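PDB 4AW7: beta-porphyranase A from Bacteroides plebeius, which hydrolyses the sulfated red-seaweed polysaccharide porphyran at linkages between beta-D-galactopyranose and alpha-L-galactopyranose-6-sulfate, releasing mostly a sulfated disaccharide. Local coordinates for residues T210-K213 with M214-R218. Residues are numbered along the deposited sequence; the frame is centred on the assembly and turned at random.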
# COMPACT_ATOMS: atom_id res chain seq x y z
N THR A 210 -17.97 11.61 3.15
CA THR A 210 -18.12 12.53 2.03
C THR A 210 -17.02 12.43 0.97
O THR A 210 -17.14 13.01 -0.09
CB THR A 210 -18.23 13.98 2.56
OG1 THR A 210 -17.05 14.31 3.31
CG2 THR A 210 -19.48 14.18 3.40
N ARG A 211 -15.96 11.64 1.26
CA ARG A 211 -14.88 11.42 0.32
C ARG A 211 -14.91 9.95 -0.11
O ARG A 211 -15.56 9.62 -1.08
CB ARG A 211 -13.53 11.92 0.88
CG ARG A 211 -13.28 13.40 0.72
CD ARG A 211 -14.14 14.29 1.57
NE ARG A 211 -13.67 15.67 1.52
CZ ARG A 211 -14.26 16.69 2.11
NH1 ARG A 211 -15.40 16.54 2.75
NH2 ARG A 211 -13.69 17.88 2.09
N MET A 212 -14.22 9.06 0.60
CA MET A 212 -14.10 7.69 0.12
C MET A 212 -15.41 6.92 0.12
O MET A 212 -15.64 6.16 -0.81
CB MET A 212 -12.99 6.94 0.87
CG MET A 212 -12.81 5.50 0.46
SD MET A 212 -12.33 5.20 -1.27
CE MET A 212 -10.51 5.37 -1.19
N LYS A 213 -16.25 7.07 1.12
CA LYS A 213 -17.56 6.38 1.07
C LYS A 213 -18.34 6.82 -0.14
O LYS A 213 -18.91 5.99 -0.86
CB LYS A 213 -18.36 6.62 2.33
CG LYS A 213 -19.58 5.74 2.40
CD LYS A 213 -20.49 6.04 3.61
CE LYS A 213 -21.80 5.29 3.55
NZ LYS A 213 -22.67 5.89 2.54
N MET A 214 -18.36 8.14 -0.37
CA MET A 214 -19.08 8.68 -1.50
C MET A 214 -18.52 8.15 -2.81
O MET A 214 -19.28 7.77 -3.71
CB MET A 214 -19.05 10.21 -1.44
CG MET A 214 -19.85 10.91 -2.56
SD MET A 214 -18.93 11.20 -4.06
CE MET A 214 -17.95 12.64 -3.56
N PHE A 215 -17.19 8.05 -2.91
CA PHE A 215 -16.57 7.47 -4.10
C PHE A 215 -16.99 6.04 -4.32
O PHE A 215 -17.38 5.65 -5.44
CB PHE A 215 -15.04 7.59 -4.02
CG PHE A 215 -14.36 7.09 -5.24
CD1 PHE A 215 -14.32 7.87 -6.38
CD2 PHE A 215 -13.79 5.82 -5.29
CE1 PHE A 215 -13.76 7.39 -7.55
CE2 PHE A 215 -13.23 5.35 -6.46
CZ PHE A 215 -13.22 6.14 -7.60
N ILE A 216 -16.91 5.23 -3.27
CA ILE A 216 -17.31 3.85 -3.37
C ILE A 216 -18.78 3.73 -3.77
O ILE A 216 -19.13 2.91 -4.63
CB ILE A 216 -16.98 3.06 -2.09
CG1 ILE A 216 -15.45 2.99 -1.90
CG2 ILE A 216 -17.57 1.66 -2.14
CD1 ILE A 216 -15.00 2.44 -0.56
N ASP A 217 -19.64 4.55 -3.19
CA ASP A 217 -21.07 4.49 -3.50
C ASP A 217 -21.38 4.92 -4.92
O ASP A 217 -22.21 4.32 -5.59
CB ASP A 217 -21.84 5.38 -2.51
CG ASP A 217 -21.90 4.82 -1.12
OD1 ASP A 217 -21.74 3.57 -0.93
OD2 ASP A 217 -22.18 5.61 -0.19
N ARG A 218 -20.75 5.97 -5.40
CA ARG A 218 -21.14 6.65 -6.62
C ARG A 218 -20.35 6.20 -7.85
O ARG A 218 -20.87 6.19 -8.95
CB ARG A 218 -21.03 8.17 -6.41
CG ARG A 218 -21.53 9.08 -7.49
CD ARG A 218 -21.68 10.49 -6.91
NE ARG A 218 -22.10 11.43 -7.93
CZ ARG A 218 -22.95 12.44 -7.72
NH1 ARG A 218 -23.47 12.65 -6.52
NH2 ARG A 218 -23.25 13.25 -8.73
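Lys213 and Asp217, with NZ 2.8 Å from OD2, form a salt bridge that exemplifies how i to i+4 spacing brings opposite charges together on one helix face. OD2 receives the ammonium on its syn lone pair, the side of OD1. The lysine chain runs extended as far as CE, and a single bend at its last torsion (chi4 -74°) swings NZ back to the carboxylate. OD1 accepts a hydrogen bond from Tyr257 and pairs with Lys261, both of helix 245-262, so two lysines share one carboxylate and would probably stabilise its charge. An alanine in place of Lys213 removes the ammonium, and the Asp217 carboxylate, still held at OD1, would probably be freer to turn.

On the buried flank, the Met212 sulfur rests against Ile216, SD lying 3.9 Å from CG1, and more loosely approaches the Phe215 ring at an oblique angle. Phe215 meets Tyr171 of helix 160-179 edge-to-face and packs against Phe226 of strand 225-233. Beneath these side chains, backbone bonds fix the spacing: Phe215 N to Arg211 O at 2.9 Å, and Asp217 N to Lys213 O at 2.8 Å. Arg211 occupies the N-cap position, and its NH1 donates in the guanidinium plane to Thr210 OG1, 2.8 Å away. These contacts build most of the short amphipathic helix 212-219, packed outside the parallel strands of the catalytic domain between helices 160-179 and 245-262, as in a beta/alpha-barrel glycosidase.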